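Local coordinates for protein putative metal-dependent phosphoesterase (Bifidobacterium adolescentis, PDB 3O0F) that acts as a metal-dependent phosphoesterase of the PHP family, binding two iron ions, a zinc ion and AMP in its active site, at residues Q13-H18 with D279-I284; A78-V83 with D216-A221; A54-A59 with Y92-E97; L230-R235 with E240-L245. One frame throughout, in Å; residues are numbered along the deposited sequence. Where two conformers were deposited one is given.

Interaction 1. Residues Q13-H18 with D279-I284; sequences QGWDIH and DTVREI. With FE (Fe (III) ion), chain E.
V281 lays both of its methyl groups on the indole of W15, where the first strand of the PHP-domain barrel, a TIM-barrel relative, meets the late helix 278-287. CG1 stands over the six-membered ring, 3.5 Å from its centroid and only 9° off the ring normal, a CH-pi contact. CG2 covers the pyrrole part of the same face, 3.5 Å from CG of W15, so one valine spans both rings. The indole can lie flat against the helix because W15 CG is turned anti to the carbonyl carbon (chi1 -69°). With an alanine here, both methyl groups of V281 would probably lose the aromatic face they rest on and a gap would open under them. One step deeper, I17 and I284 reach toward each other tip to tip, with CD1 of I17 4.0 Å from CD1 of I284. F90 of strand 83-90 touches both isoleucines, and L255 of the edge strand 255-258 lies against I284, which closes an apolar seam between helix and sheet. Beyond the seam the strand carries D16, its OD2 bonded to S260 OG and to G272 N, and then H18. The H18 ring belongs to an iron site that H20, E75 and D261 share: its ND1 bonds E231 OE2, while its NE2 binds the iron at 2.2 Å.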
loop_
_atom_site.group_PDB
_atom_site.type_symbol
_atom_site.label_atom_id
_atom_site.label_comp_id
_atom_site.label_asym_id
_atom_site.label_seq_id
_atom_site.Cartn_x
_atom_site.Cartn_y
_atom_site.Cartn_z
ATOM N N GLN A 13 14.849 -5.682 14.618
ATOM C CA GLN A 13 13.782 -5.031 15.396
ATOM C C GLN A 13 13.465 -3.648 14.851
ATOM O O GLN A 13 14.305 -3.040 14.222
ATOM C CB GLN A 13 14.056 -4.942 16.895
ATOM C CG GLN A 13 15.439 -4.558 17.291
ATOM C CD GLN A 13 16.232 -5.750 17.796
ATOM O OE1 GLN A 13 15.666 -6.675 18.397
ATOM N NE2 GLN A 13 17.554 -5.726 17.574
ATOM N N GLY A 14 12.238 -3.201 15.065
ATOM C CA GLY A 14 11.758 -1.933 14.520
ATOM C C GLY A 14 10.273 -1.951 14.225
ATOM O O GLY A 14 9.490 -2.585 14.921
ATOM N N TRP A 15 9.890 -1.262 13.158
ATOM C CA TRP A 15 8.495 -0.984 12.898
ATOM C C TRP A 15 8.109 -1.669 11.595
ATOM O O TRP A 15 8.889 -1.638 10.655
ATOM C CB TRP A 15 8.310 0.517 12.702
ATOM C CG TRP A 15 8.497 1.370 13.886
ATOM C CD1 TRP A 15 9.587 1.438 14.731
ATOM C CD2 TRP A 15 7.590 2.379 14.323
ATOM N NE1 TRP A 15 9.374 2.425 15.684
ATOM C CE2 TRP A 15 8.149 2.992 15.467
ATOM C CE3 TRP A 15 6.339 2.811 13.864
ATOM C CZ2 TRP A 15 7.514 4.029 16.138
ATOM C CZ3 TRP A 15 5.707 3.834 14.535
ATOM C CH2 TRP A 15 6.278 4.422 15.655
ATOM N N ASP A 16 6.889 -2.196 11.496
ATOM C CA ASP A 16 6.380 -2.652 10.209
ATOM C C ASP A 16 5.506 -1.521 9.638
ATOM O O ASP A 16 4.396 -1.285 10.135
ATOM C CB ASP A 16 5.562 -3.936 10.375
ATOM C CG ASP A 16 5.111 -4.524 9.041
ATOM O OD1 ASP A 16 5.242 -3.858 8.015
ATOM O OD2 ASP A 16 4.668 -5.683 9.000
ATOM N N ILE A 17 5.993 -0.805 8.623
ATOM C CA ILE A 17 5.264 0.402 8.188
ATOM C C ILE A 17 4.422 0.215 6.919
ATOM O O ILE A 17 4.008 1.178 6.292
ATOM C CB ILE A 17 6.187 1.654 8.090
ATOM C CG1 ILE A 17 7.136 1.575 6.909
ATOM C CG2 ILE A 17 6.937 1.862 9.390
ATOM C CD1 ILE A 17 7.986 2.802 6.781
ATOM N N HIS A 18 4.188 -1.041 6.543
ATOM C CA HIS A 18 3.450 -1.366 5.327
ATOM C C HIS A 18 2.379 -2.444 5.601
ATOM O O HIS A 18 2.608 -3.625 5.333
ATOM C CB HIS A 18 4.444 -1.861 4.299
ATOM C CG HIS A 18 3.938 -1.840 2.897
ATOM N ND1 HIS A 18 4.790 -1.848 1.802
ATOM C CD2 HIS A 18 2.674 -1.854 2.403
ATOM C CE1 HIS A 18 4.060 -1.831 0.698
ATOM N NE2 HIS A 18 2.779 -1.836 1.038
ATOM N N ASP A 279 15.647 4.458 13.922
ATOM C CA ASP A 279 16.192 5.732 13.448
ATOM C C ASP A 279 15.486 6.271 12.238
ATOM O O ASP A 279 15.269 7.475 12.154
ATOM C CB ASP A 279 17.693 5.643 13.143
ATOM C CG ASP A 279 18.522 5.414 14.415
ATOM O OD1 ASP A 279 17.972 5.619 15.522
ATOM O OD2 ASP A 279 19.702 5.000 14.303
ATOM N N THR A 280 15.153 5.404 11.296
ATOM C CA THR A 280 14.515 5.833 10.068
ATOM C C THR A 280 13.086 6.268 10.383
ATOM O O THR A 280 12.629 7.274 9.851
ATOM C CB THR A 280 14.528 4.725 8.980
ATOM O OG1 THR A 280 15.878 4.395 8.661
ATOM C CG2 THR A 280 13.822 5.195 7.723
ATOM N N VAL A 281 12.410 5.578 11.297
ATOM C CA VAL A 281 11.022 6.011 11.698
ATOM C C VAL A 281 11.082 7.347 12.392
ATOM O O VAL A 281 10.306 8.246 12.095
ATOM C CB VAL A 281 10.314 4.982 12.562
ATOM C CG1 VAL A 281 8.991 5.478 13.072
ATOM C CG2 VAL A 281 10.112 3.677 11.786
ATOM N N ARG A 282 12.051 7.524 13.287
ATOM C CA ARG A 282 12.287 8.854 13.899
ATOM C C ARG A 282 12.329 9.947 12.888
ATOM O O ARG A 282 11.662 10.989 13.012
ATOM C CB ARG A 282 13.600 8.878 14.692
ATOM C CG ARG A 282 13.418 8.987 16.113
ATOM C CD ARG A 282 14.735 9.180 16.845
ATOM N NE ARG A 282 14.634 8.416 18.058
ATOM C CZ ARG A 282 15.131 7.197 18.261
ATOM N NH1 ARG A 282 15.893 6.582 17.362
ATOM N NH2 ARG A 282 14.905 6.619 19.430
ATOM N N GLU A 283 13.111 9.713 11.866
ATOM C CA GLU A 283 13.282 10.679 10.807
ATOM C C GLU A 283 11.992 10.893 10.014
ATOM O O GLU A 283 11.684 12.017 9.643
ATOM C CB GLU A 283 14.471 10.282 9.926
ATOM C CG GLU A 283 14.895 11.298 8.845
ATOM C CD GLU A 283 15.190 12.736 9.339
ATOM O OE1 GLU A 283 15.557 12.960 10.520
ATOM O OE2 GLU A 283 15.065 13.662 8.498
ATOM N N ILE A 284 11.207 9.853 9.780
ATOM C CA ILE A 284 9.930 10.053 9.107
ATOM C C ILE A 284 9.024 10.996 9.918
ATOM O O ILE A 284 8.310 11.882 9.371
ATOM C CB ILE A 284 9.222 8.711 8.841
ATOM C CG1 ILE A 284 10.020 7.871 7.824
ATOM C CG2 ILE A 284 7.757 8.945 8.316
ATOM C CD1 ILE A 284 9.482 6.440 7.607
HETATM FE FE FE E . 1.032 -2.650 -0.040
HETATM O O HOH W 1 2.389 -3.038 -1.571
#

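Interaction 2. Residues A78-V83 with D216-A221; sequences AVDEDV and DEQLDA
Q218 makes a polar contact with D80 and E81, where the hairpin joining strands 70-80 and 83-90 faces the first turn of helix 216-225. Its side chain, extended beyond CG, carries the amide nitrogen in among the residues of the turn. NE2 of Q218 gives a weak, bent hydrogen bond to OD1 of D80 over 3.1 Å (144° at the hydrogen), the two side chains running past each other in opposite directions with their flat groups nearly perpendicular, 80° apart. E81 comes from the opposite direction and holds its carboxylate almost parallel to the amide, 14° away; OE1 of E81 lies 3.1 Å from NE2 of Q218, but at a poor angle for a bond. The turn from D80 to V83 is a type II' beta turn, closed by V83 N to D80 O at 3.0 Å and D80 N to V83 O at 2.9 Å. V83, the last residue of the turn, puts CG2 4.1 Å from NE2 of Q218. The other end of the amide is tied more firmly: OE1 of Q218 accepts from S215 N and R212 NH1, which fixes which way round the amide sits and turns NE2 toward the acidic pair. On the hairpin, D80 has its stronger partner in T185 OG1, which meets OD2. A water also donates to OD2 of D80 and to O of Q218, the latter over 2.8 Å, so the aspartate reaches the helix backbone as well as the amide.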
loop_
_atom_site.group_PDB
_atom_site.type_symbol
_atom_site.label_atom_id
_atom_site.label_comp_id
_atom_site.label_asym_id
_atom_site.label_seq_id
_atom_site.Cartn_x
_atom_site.Cartn_y
_atom_site.Cartn_z
ATOM N N ALA A 78 -0.124 4.819 -8.421
ATOM C CA ALA A 78 0.437 5.772 -9.323
ATOM C C ALA A 78 1.032 5.073 -10.556
ATOM O O ALA A 78 1.099 3.844 -10.609
ATOM C CB ALA A 78 1.490 6.663 -8.599
ATOM N N VAL A 79 1.417 5.869 -11.547
ATOM C CA VAL A 79 2.044 5.358 -12.762
ATOM C C VAL A 79 3.173 6.269 -13.211
ATOM O O VAL A 79 3.086 7.486 -13.070
ATOM C CB VAL A 79 1.017 5.196 -13.936
ATOM C CG1 VAL A 79 0.259 6.500 -14.193
ATOM C CG2 VAL A 79 1.735 4.757 -15.200
ATOM N N ASP A 80 4.224 5.674 -13.774
ATOM C CA ASP A 80 5.339 6.417 -14.350
ATOM C C ASP A 80 5.734 5.880 -15.745
ATOM O O ASP A 80 6.302 4.790 -15.882
ATOM C CB ASP A 80 6.523 6.376 -13.388
ATOM C CG ASP A 80 7.542 7.442 -13.687
ATOM O OD1 ASP A 80 7.783 7.677 -14.890
ATOM O OD2 ASP A 80 8.128 8.008 -12.730
ATOM N N GLU A 81 5.438 6.653 -16.789
ATOM C CA GLU A 81 5.524 6.138 -18.163
ATOM C C GLU A 81 4.697 4.861 -18.182
ATOM O O GLU A 81 3.542 4.928 -17.822
ATOM C CB GLU A 81 6.980 5.977 -18.615
ATOM C CG GLU A 81 7.729 7.359 -18.654
ATOM C CD GLU A 81 9.266 7.261 -18.512
ATOM O OE1 GLU A 81 9.834 6.145 -18.673
ATOM O OE2 GLU A 81 9.905 8.311 -18.221
ATOM N N ASP A 82 5.235 3.703 -18.541
ATOM C CA ASP A 82 4.378 2.490 -18.558
ATOM C C ASP A 82 4.464 1.618 -17.284
ATOM O O ASP A 82 4.022 0.466 -17.293
ATOM C CB ASP A 82 4.667 1.636 -19.815
ATOM C CG ASP A 82 6.122 1.156 -19.887
ATOM O OD1 ASP A 82 7.039 1.915 -19.471
ATOM O OD2 ASP A 82 6.351 0.021 -20.363
ATOM N N VAL A 83 5.019 2.152 -16.199
ATOM C CA VAL A 83 5.320 1.354 -15.022
ATOM C C VAL A 83 4.300 1.673 -13.912
ATOM O O VAL A 83 4.153 2.825 -13.527
ATOM C CB VAL A 83 6.758 1.628 -14.489
ATOM C CG1 VAL A 83 7.090 0.704 -13.334
ATOM C CG2 VAL A 83 7.835 1.535 -15.599
ATOM N N ASP A 216 16.828 3.848 -13.141
ATOM C CA ASP A 216 17.560 4.847 -12.350
ATOM C C ASP A 216 17.163 6.277 -12.712
ATOM O O ASP A 216 17.088 7.131 -11.825
ATOM C CB ASP A 216 19.078 4.736 -12.555
ATOM C CG ASP A 216 19.669 3.397 -12.021
ATOM O OD1 ASP A 216 18.904 2.560 -11.507
ATOM O OD2 ASP A 216 20.907 3.205 -12.093
ATOM N N GLU A 217 16.998 6.544 -14.005
ATOM C CA GLU A 217 16.566 7.869 -14.489
ATOM C C GLU A 217 15.185 8.256 -13.944
ATOM O O GLU A 217 15.001 9.381 -13.513
ATOM C CB GLU A 217 16.615 7.978 -16.047
ATOM C CG GLU A 217 18.065 7.989 -16.586
ATOM C CD GLU A 217 18.322 8.632 -18.002
ATOM O OE1 GLU A 217 18.077 7.991 -19.066
ATOM O OE2 GLU A 217 18.877 9.759 -18.027
ATOM N N GLN A 218 14.228 7.330 -13.941
ATOM C CA GLN A 218 12.900 7.611 -13.380
ATOM C C GLN A 218 12.993 7.839 -11.877
ATOM O O GLN A 218 12.283 8.690 -11.334
ATOM C CB GLN A 218 11.893 6.500 -13.677
ATOM C CG GLN A 218 11.601 6.276 -15.184
ATOM C CD GLN A 218 10.753 5.046 -15.412
ATOM O OE1 GLN A 218 11.243 3.912 -15.303
ATOM N NE2 GLN A 218 9.456 5.253 -15.757
ATOM N N LEU A 219 13.857 7.080 -11.198
ATOM C CA LEU A 219 14.063 7.293 -9.783
ATOM C C LEU A 219 14.699 8.648 -9.538
ATOM O O LEU A 219 14.306 9.326 -8.591
ATOM C CB LEU A 219 14.879 6.162 -9.115
ATOM C CG LEU A 219 14.092 4.849 -8.936
ATOM C CD1 LEU A 219 14.970 3.713 -8.442
ATOM C CD2 LEU A 219 12.894 5.058 -7.992
ATOM N N ASP A 220 15.648 9.060 -10.398
ATOM C CA ASP A 220 16.315 10.344 -10.237
ATOM C C ASP A 220 15.336 11.490 -10.358
ATOM O O ASP A 220 15.392 12.388 -9.544
ATOM C CB ASP A 220 17.455 10.542 -11.223
ATOM C CG ASP A 220 18.684 9.702 -10.872
ATOM O OD1 ASP A 220 18.830 9.274 -9.702
ATOM O OD2 ASP A 220 19.507 9.473 -11.782
ATOM N N ALA A 221 14.415 11.402 -11.313
ATOM C CA ALA A 221 13.390 12.425 -11.519
ATOM C C ALA A 221 12.405 12.513 -10.350
ATOM O O ALA A 221 11.970 13.621 -9.947
ATOM C CB ALA A 221 12.682 12.208 -12.832
HETATM O O HOH W 2 10.126 9.451 -12.927
#

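Interaction 3. Residues A54-A59 with Y92-E97; sequences AGWDEA and YDPSNE
W56, in the first turn of helix 56-66, points its indole at the loop that follows strand 83-90 in the PHP domain. With CG anti to the carbonyl carbon (chi1 -78°), the benzo end is carried up against Y92 and P94, CZ2 and CH2 toward the phenol and CZ3 toward the proline. CH2 hangs over one face of the phenol, offset toward its rim, and CZ2 of W56 is 3.8 Å from CZ of Y92. The planes stand 55° apart, an oblique pairing. At the indole edge, near the ring plane, O of Y92 lies 3.7 Å from CH2 of W56, while CB of P94 packs obliquely 3.7 Å from CZ3 of W56. A serine in place of W56 would probably leave Y92 and P94 facing a gap and G73 O without its indole donor. Farther along, A59 N bonds G55 O as the helix winds on. No hydrogen bond joins the two segments: the indole NH goes to G73 O and the phenol OH to T74 OG1, so strand 70-80 fixes both rings while the contact itself is largely van der Waals.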
loop_
_atom_site.group_PDB
_atom_site.type_symbol
_atom_site.label_atom_id
_atom_site.label_comp_id
_atom_site.label_asym_id
_atom_site.label_seq_id
_atom_site.Cartn_x
_atom_site.Cartn_y
_atom_site.Cartn_z
ATOM N N ALA A 54 -9.160 6.333 5.567
ATOM C CA ALA A 54 -10.433 6.022 6.269
ATOM C C ALA A 54 -10.244 5.254 7.589
ATOM O O ALA A 54 -11.051 5.390 8.520
ATOM C CB ALA A 54 -11.418 5.279 5.311
ATOM N N GLY A 55 -9.181 4.451 7.690
ATOM C CA GLY A 55 -8.864 3.751 8.926
ATOM C C GLY A 55 -7.982 4.476 9.929
ATOM O O GLY A 55 -7.617 3.919 10.951
ATOM N N TRP A 56 -7.609 5.721 9.650
ATOM C CA TRP A 56 -6.743 6.478 10.553
ATOM C C TRP A 56 -7.293 6.686 11.972
ATOM O O TRP A 56 -6.605 6.428 12.933
ATOM C CB TRP A 56 -6.389 7.841 9.917
ATOM C CG TRP A 56 -5.334 7.770 8.869
ATOM C CD1 TRP A 56 -4.991 6.684 8.080
ATOM C CD2 TRP A 56 -4.500 8.843 8.444
ATOM N NE1 TRP A 56 -3.947 7.005 7.286
ATOM C CE2 TRP A 56 -3.638 8.337 7.466
ATOM C CE3 TRP A 56 -4.377 10.182 8.825
ATOM C CZ2 TRP A 56 -2.682 9.134 6.838
ATOM C CZ3 TRP A 56 -3.409 10.956 8.235
ATOM C CH2 TRP A 56 -2.575 10.439 7.251
ATOM N N ASP A 57 -8.511 7.191 12.105
ATOM C CA ASP A 57 -9.144 7.343 13.435
ATOM C C ASP A 57 -9.180 6.027 14.215
ATOM O O ASP A 57 -8.773 5.968 15.347
ATOM C CB ASP A 57 -10.574 7.883 13.305
ATOM C CG ASP A 57 -10.622 9.352 12.832
ATOM O OD1 ASP A 57 -9.564 10.015 12.758
ATOM O OD2 ASP A 57 -11.738 9.841 12.519
ATOM N N GLU A 58 -9.633 4.954 13.587
ATOM C CA GLU A 58 -9.588 3.635 14.243
ATOM C C GLU A 58 -8.173 3.207 14.662
ATOM O O GLU A 58 -7.981 2.710 15.784
ATOM C CB GLU A 58 -10.232 2.562 13.363
ATOM C CG GLU A 58 -11.748 2.708 13.352
ATOM C CD GLU A 58 -12.481 1.508 12.772
ATOM O OE1 GLU A 58 -11.868 0.415 12.598
ATOM O OE2 GLU A 58 -13.698 1.664 12.497
ATOM N N ALA A 59 -7.198 3.380 13.776
ATOM C CA ALA A 59 -5.812 3.011 14.099
ATOM C C ALA A 59 -5.294 3.843 15.279
ATOM O O ALA A 59 -4.638 3.337 16.172
ATOM C CB ALA A 59 -4.879 3.197 12.848
ATOM N N TYR A 92 1.097 12.993 6.730
ATOM C CA TYR A 92 0.680 14.192 5.985
ATOM C C TYR A 92 -0.652 14.681 6.526
ATOM O O TYR A 92 -1.357 13.938 7.218
ATOM C CB TYR A 92 0.594 13.904 4.495
ATOM C CG TYR A 92 -0.378 12.843 4.136
ATOM C CD1 TYR A 92 -1.698 13.147 3.877
ATOM C CD2 TYR A 92 0.024 11.520 4.050
ATOM C CE1 TYR A 92 -2.596 12.173 3.533
ATOM C CE2 TYR A 92 -0.871 10.518 3.722
ATOM C CZ TYR A 92 -2.168 10.845 3.453
ATOM O OH TYR A 92 -3.047 9.854 3.130
ATOM N N ASP A 93 -1.011 15.921 6.212
ATOM C CA ASP A 93 -2.305 16.475 6.644
ATOM C C ASP A 93 -3.482 15.812 5.929
ATOM O O ASP A 93 -3.673 16.003 4.734
ATOM C CB ASP A 93 -2.320 17.983 6.432
ATOM C CG ASP A 93 -3.675 18.613 6.677
ATOM O OD1 ASP A 93 -4.622 17.931 7.189
ATOM O OD2 ASP A 93 -3.789 19.804 6.279
ATOM N N PRO A 94 -4.285 15.021 6.651
ATOM C CA PRO A 94 -5.361 14.287 5.950
ATOM C C PRO A 94 -6.469 15.168 5.365
ATOM O O PRO A 94 -7.168 14.745 4.468
ATOM C CB PRO A 94 -5.903 13.349 7.028
ATOM C CG PRO A 94 -5.663 14.055 8.301
ATOM C CD PRO A 94 -4.331 14.782 8.109
ATOM N N SER A 95 -6.597 16.386 5.847
ATOM C CA SER A 95 -7.597 17.308 5.326
ATOM C C SER A 95 -7.077 18.118 4.125
ATOM O O SER A 95 -7.806 18.907 3.568
ATOM C CB SER A 95 -8.034 18.260 6.452
ATOM O OG SER A 95 -6.955 19.148 6.713
ATOM N N ASN A 96 -5.819 17.952 3.735
ATOM C CA ASN A 96 -5.289 18.660 2.564
ATOM C C ASN A 96 -6.185 18.422 1.340
ATOM O O ASN A 96 -6.488 17.290 1.007
ATOM C CB ASN A 96 -3.838 18.231 2.320
ATOM C CG ASN A 96 -3.258 18.836 1.080
ATOM O OD1 ASN A 96 -3.446 18.302 -0.022
ATOM N ND2 ASN A 96 -2.534 19.968 1.242
ATOM N N GLU A 97 -6.633 19.502 0.694
ATOM C CA GLU A 97 -7.665 19.427 -0.361
ATOM C C GLU A 97 -7.155 18.750 -1.644
ATOM O O GLU A 97 -7.928 18.062 -2.316
ATOM C CB GLU A 97 -8.240 20.847 -0.666
ATOM C CG GLU A 97 -9.354 20.939 -1.778
ATOM C CD GLU A 97 -9.832 22.394 -2.071
ATOM O OE1 GLU A 97 -10.502 22.985 -1.192
ATOM O OE2 GLU A 97 -9.552 22.953 -3.176
#

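Interaction 4. Residues L230-R235 with E240-L245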
loop_
_atom_site.group_PDB
_atom_site.type_symbol
_atom_site.label_atom_id
_atom_site.label_comp_id
_atom_site.label_asym_id
_atom_site.label_seq_id
_atom_site.Cartn_x
_atom_site.Cartn_y
_atom_site.Cartn_z
ATOM N N LEU A 230 13.062 4.901 -0.209
ATOM C CA LEU A 230 12.891 3.645 -0.953
ATOM C C LEU A 230 12.657 2.508 0.032
ATOM O O LEU A 230 13.386 2.376 1.011
ATOM C CB LEU A 230 14.192 3.336 -1.702
ATOM C CG LEU A 230 14.614 4.353 -2.777
ATOM C CD1 LEU A 230 15.927 3.928 -3.439
ATOM C CD2 LEU A 230 13.506 4.517 -3.808
ATOM N N GLU A 231 11.620 1.712 -0.227
ATOM C CA GLU A 231 11.335 0.518 0.515
ATOM C C GLU A 231 12.227 -0.571 -0.044
ATOM O O GLU A 231 12.056 -0.978 -1.197
ATOM C CB GLU A 231 9.854 0.146 0.333
ATOM C CG GLU A 231 9.488 -1.146 0.990
ATOM C CD GLU A 231 7.999 -1.427 0.912
ATOM O OE1 GLU A 231 7.467 -1.523 -0.221
ATOM O OE2 GLU A 231 7.357 -1.558 1.983
ATOM N N VAL A 232 13.188 -1.017 0.770
ATOM C CA VAL A 232 14.147 -1.995 0.371
ATOM C C VAL A 232 13.837 -3.353 0.945
ATOM O O VAL A 232 13.915 -4.390 0.227
ATOM C CB VAL A 232 15.613 -1.575 0.759
ATOM C CG1 VAL A 232 16.590 -2.708 0.423
ATOM C CG2 VAL A 232 15.990 -0.266 0.028
ATOM N N TRP A 233 13.487 -3.373 2.226
ATOM C CA TRP A 233 13.293 -4.642 2.919
ATOM C C TRP A 233 11.850 -5.077 2.703
ATOM O O TRP A 233 10.944 -4.695 3.451
ATOM C CB TRP A 233 13.641 -4.524 4.385
ATOM C CG TRP A 233 14.881 -3.698 4.667
ATOM C CD1 TRP A 233 14.954 -2.585 5.424
ATOM C CD2 TRP A 233 16.205 -3.967 4.204
ATOM N NE1 TRP A 233 16.265 -2.137 5.481
ATOM C CE2 TRP A 233 17.045 -2.964 4.725
ATOM C CE3 TRP A 233 16.768 -4.979 3.407
ATOM C CZ2 TRP A 233 18.428 -2.924 4.462
ATOM C CZ3 TRP A 233 18.137 -4.950 3.144
ATOM C CH2 TRP A 233 18.951 -3.925 3.678
ATOM N N HIS A 234 11.649 -5.874 1.650
ATOM C CA HIS A 234 10.317 -6.279 1.206
ATOM C C HIS A 234 10.489 -7.586 0.454
ATOM O O HIS A 234 11.429 -7.747 -0.314
ATOM C CB HIS A 234 9.704 -5.219 0.310
ATOM C CG HIS A 234 8.277 -5.485 -0.101
ATOM N ND1 HIS A 234 7.941 -6.367 -1.100
ATOM C CD2 HIS A 234 7.110 -4.929 0.312
ATOM C CE1 HIS A 234 6.629 -6.390 -1.251
ATOM N NE2 HIS A 234 6.101 -5.512 -0.420
ATOM N N ARG A 235 9.583 -8.521 0.680
ATOM C CA ARG A 235 9.708 -9.856 0.071
ATOM C C ARG A 235 9.700 -9.834 -1.465
ATOM O O ARG A 235 10.265 -10.738 -2.068
ATOM C CB ARG A 235 8.616 -10.804 0.582
ATOM C CG ARG A 235 7.173 -10.494 0.095
ATOM C CD ARG A 235 6.312 -11.742 0.146
ATOM N NE ARG A 235 6.293 -12.342 1.491
ATOM C CZ ARG A 235 5.936 -13.600 1.761
ATOM N NH1 ARG A 235 5.546 -14.439 0.814
ATOM N NH2 ARG A 235 5.950 -14.012 2.996
ATOM N N GLU A 240 19.753 -8.622 -5.759
ATOM C CA GLU A 240 20.420 -7.669 -6.642
ATOM C C GLU A 240 19.756 -6.291 -6.614
ATOM O O GLU A 240 20.433 -5.274 -6.745
ATOM C CB GLU A 240 20.431 -8.201 -8.082
ATOM C CG GLU A 240 19.028 -8.486 -8.631
ATOM C CD GLU A 240 18.623 -9.948 -8.576
ATOM O OE1 GLU A 240 19.064 -10.674 -7.645
ATOM O OE2 GLU A 240 17.846 -10.352 -9.480
ATOM N N GLN A 241 18.432 -6.280 -6.472
ATOM C CA GLN A 241 17.640 -5.080 -6.505
ATOM C C GLN A 241 17.762 -4.362 -5.166
ATOM O O GLN A 241 17.778 -3.159 -5.126
ATOM C CB GLN A 241 16.161 -5.374 -6.802
ATOM C CG GLN A 241 15.839 -5.714 -8.267
ATOM C CD GLN A 241 16.282 -4.605 -9.237
ATOM O OE1 GLN A 241 16.168 -3.424 -8.905
ATOM N NE2 GLN A 241 16.766 -4.981 -10.431
ATOM N N ARG A 242 17.796 -5.109 -4.067
ATOM C CA ARG A 242 18.104 -4.512 -2.765
ATOM C C ARG A 242 19.437 -3.803 -2.833
ATOM O O ARG A 242 19.519 -2.644 -2.434
ATOM C CB ARG A 242 18.038 -5.559 -1.643
ATOM C CG ARG A 242 16.669 -6.201 -1.499
ATOM C CD ARG A 242 16.653 -7.152 -0.283
ATOM N NE ARG A 242 15.348 -7.790 -0.101
ATOM C CZ ARG A 242 14.949 -8.384 1.020
ATOM N NH1 ARG A 242 15.753 -8.424 2.077
ATOM N NH2 ARG A 242 13.744 -8.905 1.093
ATOM N N GLU A 243 20.471 -4.431 -3.392
ATOM C CA GLU A 243 21.786 -3.729 -3.484
ATOM C C GLU A 243 21.728 -2.491 -4.375
ATOM O O GLU A 243 22.283 -1.451 -4.054
ATOM C CB GLU A 243 22.891 -4.640 -4.005
ATOM C CG GLU A 243 23.420 -5.646 -2.949
ATOM C CD GLU A 243 24.131 -6.846 -3.586
ATOM O OE1 GLU A 243 24.521 -6.738 -4.782
ATOM O OE2 GLU A 243 24.286 -7.900 -2.908
ATOM N N ARG A 244 21.020 -2.601 -5.485
ATOM C CA ARG A 244 20.847 -1.461 -6.387
ATOM C C ARG A 244 20.120 -0.294 -5.660
ATOM O O ARG A 244 20.543 0.863 -5.707
ATOM C CB ARG A 244 20.105 -1.934 -7.648
ATOM C CG ARG A 244 19.442 -0.835 -8.445
ATOM C CD ARG A 244 18.967 -1.304 -9.812
ATOM N NE ARG A 244 18.279 -0.173 -10.418
ATOM C CZ ARG A 244 16.966 0.029 -10.417
ATOM N NH1 ARG A 244 16.126 -0.887 -9.947
ATOM N NH2 ARG A 244 16.473 1.161 -10.930
ATOM N N LEU A 245 19.050 -0.589 -4.953
ATOM C CA LEU A 245 18.272 0.469 -4.310
ATOM C C LEU A 245 19.032 1.092 -3.117
ATOM O O LEU A 245 18.919 2.287 -2.868
ATOM C CB LEU A 245 16.889 -0.093 -3.877
ATOM C CG LEU A 245 15.902 -0.569 -4.963
ATOM C CD1 LEU A 245 14.729 -1.329 -4.282
ATOM C CD2 LEU A 245 15.321 0.593 -5.839
#
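R242 turns CG anti to its carbonyl carbon (chi1 -60°) and runs extended to NE, a course that carries its guanidinium along the strand backbone to the carbonyl of H234. NH2 of R242 donates to O of H234 over 2.9 Å; the bond is bent, 138° at the hydrogen, and the donor sits well above the carbonyl plane. V232 O and H234 N lie over one face of the guanidinium, while NH1 of R242 comes to the edge of the W233 ring, 3.8 Å from CE3 and near the ring plane. NE of R242 bonds N237 O in the linking loop. This is the opening of a beta-alpha-beta unit: strand 229-233 leads through a short loop into helix 239-252, which returns to strand 255-258. The axes of strand 230-233 and helix 240-245 pass 8.6 Å apart, their directions 139° apart. The rest of the contact is apolar, from the aliphatic base of R242 to L245. V232 sets CG1 3.8 Å from CB of R242 and CG2 4.0 Å from CB of L245. CD1 of L230 lies 3.5 Å from O of L245 and also reaches CD2 of L245. On the far side of the strand E231 bonds H203 N, and just past the strand H234 NE2 bonds D261 OD2, a second shell behind the iron ligands.

How the interactions relate
Interactions 1 and 4 meet at the metal site through the probable H18 ND1 to E231 OE2 hydrogen bond, 2.6 Å long, so the iron ligand of one contact is positioned by the strand of the other. Their centres are 16 Å apart. Interaction 2 joins interaction 4 through neighbouring helices, where OD1 of D216 makes a 2.9 Å salt bridge with NH2 of R244 and L219 packs on L230 and L245. Interaction 3 stands apart, its centre 28 Å from that of interaction 4 and on the other side of the chain's centre. The side chain of V83 in interaction 2 is about 13 Å from the bound AMP; the side chain of H234 in interaction 4 is about 8 Å from the bound AMP.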